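Local coordinates for TadZ (Pseudomonas aeruginosa, PDB 4LDA), which probably binds and hydrolyses ATP as a full-length pilus assembly protein, and is represented here by its N-terminal CheY-like receiver domain, at residues A[88-91]-A[92-95]; A[14-17]-A[18-22]; A[54-57]-A[58-62]. All coordinates share one frame; numbering follows the deposited sequence.

Contact 1. Residues A[88-91]-A[92-95]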
# COMPACT_ATOMS: atom_id res chain seq x y z
N ASP A 88 -14.88 8.15 6.16
CA ASP A 88 -14.51 7.96 7.56
C ASP A 88 -13.23 8.74 7.85
O ASP A 88 -12.13 8.29 7.52
CB ASP A 88 -14.36 6.44 7.84
CG ASP A 88 -14.26 6.01 9.30
OD1 ASP A 88 -13.92 6.86 10.16
OD2 ASP A 88 -14.44 4.81 9.57
N ASN A 89 -13.38 9.94 8.44
CA ASN A 89 -12.28 10.84 8.79
C ASN A 89 -11.37 10.23 9.83
O ASN A 89 -10.15 10.36 9.71
CB ASN A 89 -12.79 12.18 9.30
CG ASN A 89 -13.34 13.07 8.24
OD1 ASN A 89 -13.07 12.92 7.04
ND2 ASN A 89 -14.14 14.04 8.67
N GLN A 90 -11.95 9.57 10.85
CA GLN A 90 -11.19 8.92 11.92
C GLN A 90 -10.34 7.78 11.36
O GLN A 90 -9.23 7.60 11.86
CB GLN A 90 -12.10 8.42 13.04
CG GLN A 90 -12.66 9.54 13.91
CD GLN A 90 -11.58 10.44 14.50
OE1 GLN A 90 -11.55 11.65 14.23
NE2 GLN A 90 -10.63 9.87 15.23
N LEU A 91 -10.82 7.06 10.30
CA LEU A 91 -10.09 5.98 9.64
C LEU A 91 -8.89 6.54 8.91
O LEU A 91 -7.79 6.03 9.11
CB LEU A 91 -10.99 5.22 8.68
CG LEU A 91 -10.42 4.00 7.92
CD1 LEU A 91 -9.99 2.89 8.86
CD2 LEU A 91 -11.44 3.45 6.98
N VAL A 92 -9.10 7.60 8.07
CA VAL A 92 -8.07 8.33 7.31
C VAL A 92 -7.00 8.81 8.29
O VAL A 92 -5.81 8.57 8.05
CB VAL A 92 -8.67 9.50 6.47
CG1 VAL A 92 -7.58 10.33 5.79
CG2 VAL A 92 -9.67 8.98 5.44
N LEU A 93 -7.42 9.42 9.42
CA LEU A 93 -6.55 9.90 10.49
C LEU A 93 -5.75 8.78 11.17
O LEU A 93 -4.56 8.96 11.38
CB LEU A 93 -7.36 10.63 11.55
CG LEU A 93 -7.65 12.08 11.27
CD1 LEU A 93 -8.71 12.60 12.24
CD2 LEU A 93 -6.37 12.92 11.29
N ALA A 94 -6.38 7.65 11.50
CA ALA A 94 -5.70 6.51 12.13
C ALA A 94 -4.61 5.96 11.21
O ALA A 94 -3.49 5.73 11.69
CB ALA A 94 -6.71 5.42 12.47
N ALA A 95 -4.91 5.81 9.89
CA ALA A 95 -4.00 5.31 8.85
C ALA A 95 -2.77 6.20 8.73
O ALA A 95 -1.65 5.68 8.74
CB ALA A 95 -4.72 5.23 7.51
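Asp88 and Val92 meet at the first turn of helix 89-98, the helical arm of the beta-alpha-beta unit between strands 79-83 and 102-104 in a CheY-like fold. Asp88 is the N-cap. Its CG points opposite the backbone N, which brings the carboxylate back over the opening turn, where Asp88 OD1 accepts from Leu91 N at 3.1 Å. The amide arrives from above the carboxylate plane, 70° out of it, while OD2 is taken by a salt bridge to Lys58. A negative charge at this helix start should be favoured by the helix dipole.

Behind the cap the backbone ladder is regular, beginning with Val92 N to Asp88 O at 3.2 Å, and the side chains lie against the same carbonyls. Val92 has CG1 anti to its backbone N (chi1 175°), leaving CG2 beside that N and 3.3 Å from Asp88 O. Leu93 leans back toward the preceding turn, its CG 3.4 Å from Asn89 O. Further out, Gln90 bends at chi2 and crosses Leu93 at a slant, so that Gln90 OE1 comes within 3.6 Å of Leu93 CD1 on the exposed flank. This is a polar atom beside a methyl, a loose contact compared with the ladder.

The other flank is apolar. Leu91 is buried; with CG opposite its backbone N (chi1 -178°) its end packs on Phe103 and Leu61. Val92 and Ala95 also reach Phe103, and Ala94 touches Leu61. Ala94 CB lies 3.4 Å from Gln90 O, and Ala95 CB 3.6 Å from Leu91 O.

Contact 2. Residues A[14-17]-A[18-22]; sequences GELD and WLQNS
Asp17 and Gln20 are joined through a water that donates to Asp17 OD1 and to Gln20 OE1, 2.8 Å from each. Asp17 OD1 and Gln20 OE1 themselves stay 4.0 Å apart, with carboxylate and amide planes turned 39° against each other. The extended Gln20 chain also runs obliquely past Leu16, whose CG is 3.8 Å from Gln20 NE2; that nitrogen bonds to Val29 O, so strand 27-31 helps fix the amide and its OE1 for the water.

One turn on, Ser22 folds its hydroxyl back, OG beside the backbone N and anti to the carbonyl carbon (chi1 -57°), and Ser22 OG donates to Trp18 O at 2.6 Å. Ser22 N reaches the same oxygen from the opposite face of its plane, giving that carbonyl two donors. Glu15 O lies at the edge of the Trp18 ring, 3.7 Å from CE3; what fixes the indole is NE1 bonding to Ala108 O and the edge-to-face stack with Tyr106. Glu15 turns its buried carboxylate away to Ser55 and Gln11. Leu19, with Trp18, packs on Leu113 and Ile83. This is the amphipathic first helix of a CheY-like fold, linking strand 4-9 to strand 27-31.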
# COMPACT_ATOMS: atom_id res chain seq x y z
N GLY A 14 -11.63 -8.42 -5.13
CA GLY A 14 -12.00 -7.31 -5.99
C GLY A 14 -11.00 -6.16 -5.91
O GLY A 14 -10.76 -5.48 -6.91
N GLU A 15 -10.41 -5.96 -4.73
CA GLU A 15 -9.40 -4.93 -4.49
C GLU A 15 -8.11 -5.27 -5.23
O GLU A 15 -7.52 -4.38 -5.83
CB GLU A 15 -9.10 -4.77 -3.00
CG GLU A 15 -10.22 -4.15 -2.18
CD GLU A 15 -9.93 -4.12 -0.69
OE1 GLU A 15 -9.23 -5.03 -0.20
OE2 GLU A 15 -10.42 -3.19 -0.01
N LEU A 16 -7.66 -6.53 -5.16
CA LEU A 16 -6.44 -6.98 -5.81
C LEU A 16 -6.55 -6.82 -7.33
O LEU A 16 -5.60 -6.34 -7.95
CB LEU A 16 -6.11 -8.42 -5.43
CG LEU A 16 -4.76 -8.93 -5.93
CD1 LEU A 16 -3.59 -8.20 -5.24
CD2 LEU A 16 -4.66 -10.43 -5.78
N ASP A 17 -7.70 -7.19 -7.92
CA ASP A 17 -7.95 -7.06 -9.35
C ASP A 17 -7.91 -5.59 -9.77
O ASP A 17 -7.28 -5.28 -10.78
CB ASP A 17 -9.30 -7.68 -9.74
CG ASP A 17 -9.34 -9.19 -9.65
OD1 ASP A 17 -8.28 -9.83 -9.85
OD2 ASP A 17 -10.44 -9.75 -9.43
N TRP A 18 -8.55 -4.70 -8.98
CA TRP A 18 -8.60 -3.25 -9.20
C TRP A 18 -7.18 -2.65 -9.19
O TRP A 18 -6.83 -1.87 -10.08
CB TRP A 18 -9.48 -2.59 -8.13
CG TRP A 18 -9.36 -1.08 -8.01
CD1 TRP A 18 -9.81 -0.15 -8.89
CD2 TRP A 18 -8.87 -0.36 -6.87
NE1 TRP A 18 -9.57 1.11 -8.40
CE2 TRP A 18 -8.99 1.01 -7.17
CE3 TRP A 18 -8.27 -0.74 -5.66
CZ2 TRP A 18 -8.58 2.01 -6.26
CZ3 TRP A 18 -7.84 0.25 -4.78
CH2 TRP A 18 -8.02 1.61 -5.07
N LEU A 19 -6.35 -3.07 -8.23
CA LEU A 19 -4.96 -2.64 -8.16
C LEU A 19 -4.15 -3.13 -9.35
O LEU A 19 -3.47 -2.32 -9.98
CB LEU A 19 -4.29 -3.11 -6.85
CG LEU A 19 -4.72 -2.46 -5.54
CD1 LEU A 19 -4.08 -3.16 -4.38
CD2 LEU A 19 -4.40 -0.97 -5.51
N GLN A 20 -4.22 -4.45 -9.67
CA GLN A 20 -3.47 -5.09 -10.76
C GLN A 20 -3.80 -4.49 -12.12
O GLN A 20 -2.89 -4.26 -12.91
CB GLN A 20 -3.73 -6.60 -10.79
CG GLN A 20 -2.94 -7.34 -9.73
CD GLN A 20 -3.24 -8.82 -9.57
OE1 GLN A 20 -4.32 -9.31 -9.92
NE2 GLN A 20 -2.36 -9.52 -8.88
N ASN A 21 -5.09 -4.27 -12.39
CA ASN A 21 -5.57 -3.73 -13.67
C ASN A 21 -5.21 -2.28 -13.83
O ASN A 21 -4.78 -1.90 -14.92
CB ASN A 21 -7.09 -3.91 -13.80
CG ASN A 21 -7.55 -5.35 -13.98
OD1 ASN A 21 -6.79 -6.24 -14.41
ND2 ASN A 21 -8.81 -5.62 -13.70
N SER A 22 -5.37 -1.47 -12.77
CA SER A 22 -5.07 -0.04 -12.80
C SER A 22 -3.57 0.22 -12.95
O SER A 22 -3.20 1.17 -13.66
CB SER A 22 -5.56 0.64 -11.52
OG SER A 22 -6.95 0.44 -11.32
O HOH W 1 -6.02 -11.54 -9.82

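Contact 3. Residues A[54-57]-A[58-62]; sequences ISLG and KSNLV. With SO4 (sulfate ion), chain I.
Gly57 and Asn60 close the turn between strand 51-55 and helix 61-74, the loop that in CheY-like receivers follows the third strand, whose end usually carries the phosphorylatable aspartate; segment 54-62 contains no aspartate. Asn60 grips the strand end with both ends of its amide: Asn60 OD1 accepts from Gly57 N at 2.8 Å, and Asn60 ND2 donates to Ser55 O at 3.0 Å, the acceptor lying 17° out of the amide plane. CG sits between the backbone N and the carbonyl carbon (chi1 72°), which folds the amide back over its own turn. The pair of bonds fixes the rotation of the amide and holds the chain from residue 55 to 57.

Gly57 O receives two weak bonds, from Asn60 N at 3.4 Å and from Leu61 N at 3.0 Å, as the chain turns into the helix. On the outer side a sulfate, probably from the crystallisation liquor, is held by Lys58 N, 2.8 Å from O4, and by Ser59 OG, 3.2 Å from O3. The sulfate O4 also lies 3.4 Å from Gly57 CA. The Lys58 chain bends at chi3 and chi4, and its NZ forms a salt bridge with Asp88.

Leu56 and Leu61 cross at about a right angle, with Leu56 CD1 to Leu61 CD1 at 4.2 Å. Beyond them, Leu61 faces helix 89-98 and Leu56 reaches Ala95 of the same helix, while Ile54 and Leu56 lie against Val80 and Ala82 of strand 79-83, respectively, and both touch Gln64 of helix 61-74.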
# COMPACT_ATOMS: atom_id res chain seq x y z
N ILE A 54 -2.36 -1.42 1.69
CA ILE A 54 -2.97 -2.13 2.81
C ILE A 54 -4.44 -1.68 2.93
O ILE A 54 -4.73 -0.49 3.00
CB ILE A 54 -2.20 -1.99 4.15
CG1 ILE A 54 -2.76 -2.98 5.24
CG2 ILE A 54 -2.07 -0.52 4.61
CD1 ILE A 54 -1.97 -3.08 6.52
N SER A 55 -5.35 -2.64 2.87
CA SER A 55 -6.78 -2.41 2.97
C SER A 55 -7.17 -2.33 4.46
O SER A 55 -6.89 -3.26 5.23
CB SER A 55 -7.55 -3.49 2.22
OG SER A 55 -8.92 -3.14 2.16
N LEU A 56 -7.75 -1.19 4.84
CA LEU A 56 -8.17 -0.88 6.20
C LEU A 56 -9.68 -0.66 6.33
O LEU A 56 -10.32 -0.00 5.49
CB LEU A 56 -7.45 0.39 6.71
CG LEU A 56 -5.94 0.33 6.84
CD1 LEU A 56 -5.40 1.66 7.30
CD2 LEU A 56 -5.51 -0.74 7.82
N GLY A 57 -10.22 -1.16 7.43
CA GLY A 57 -11.62 -1.03 7.81
C GLY A 57 -11.72 -0.99 9.32
O GLY A 57 -10.71 -1.19 9.99
N LYS A 58 -12.93 -0.75 9.88
CA LYS A 58 -13.11 -0.65 11.33
C LYS A 58 -12.80 -1.97 12.04
O LYS A 58 -12.24 -1.93 13.14
CB LYS A 58 -14.52 -0.17 11.72
CG LYS A 58 -14.68 1.35 11.49
CD LYS A 58 -15.73 2.08 12.36
CE LYS A 58 -15.19 3.27 13.19
NZ LYS A 58 -14.59 4.36 12.37
N SER A 59 -13.08 -3.12 11.40
CA SER A 59 -12.86 -4.44 11.98
C SER A 59 -11.37 -4.84 12.07
O SER A 59 -11.00 -5.53 13.02
CB SER A 59 -13.60 -5.50 11.17
OG SER A 59 -13.14 -5.56 9.83
N ASN A 60 -10.52 -4.44 11.08
CA ASN A 60 -9.11 -4.85 11.09
C ASN A 60 -8.13 -3.71 11.46
O ASN A 60 -6.92 -3.96 11.53
CB ASN A 60 -8.73 -5.41 9.71
CG ASN A 60 -8.60 -4.43 8.56
OD1 ASN A 60 -8.86 -3.23 8.68
ND2 ASN A 60 -8.14 -4.92 7.42
N LEU A 61 -8.63 -2.48 11.69
CA LEU A 61 -7.84 -1.28 11.95
C LEU A 61 -6.80 -1.43 13.07
O LEU A 61 -5.70 -0.92 12.91
CB LEU A 61 -8.74 -0.10 12.29
CG LEU A 61 -8.11 1.30 12.29
CD1 LEU A 61 -7.45 1.61 10.96
CD2 LEU A 61 -9.15 2.34 12.58
N VAL A 62 -7.13 -2.10 14.20
CA VAL A 62 -6.22 -2.23 15.34
C VAL A 62 -4.99 -3.11 14.96
O VAL A 62 -3.86 -2.64 15.13
CB VAL A 62 -6.97 -2.77 16.60
CG1 VAL A 62 -6.00 -3.06 17.74
CG2 VAL A 62 -8.04 -1.79 17.06
S SO4 I . -15.43 -2.44 7.96
O1 SO4 I . -16.22 -2.56 6.73
O2 SO4 I . -16.23 -2.83 9.12
O3 SO4 I . -14.22 -3.29 7.89
O4 SO4 I . -15.05 -1.02 8.11

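Contacts 1 and 3 form one neighbourhood, their centres about 10 Å apart, sharing a surface salt bridge and an apolar interface of leucines and an alanine. Contact 2 lies about 22 Å from contact 1 between centres, yet a probable hydrogen bond joins its Glu15 to Ser55 of contact 3. Each belongs to a different beta-alpha-beta unit of the sheet. Leu91 and Ala95, Glu15, Leu19 and Ser22, and Ser55 and Leu56 are core; Asn89, Gln90 and Leu93, Asp17 and Asn21, and Lys58 and Ser59 are surface. Helical contacts 1 and 2 add a charged cap and a water bridge to regular backbone bonds; contact 3 uses an asparagine amide and an anion at a turn.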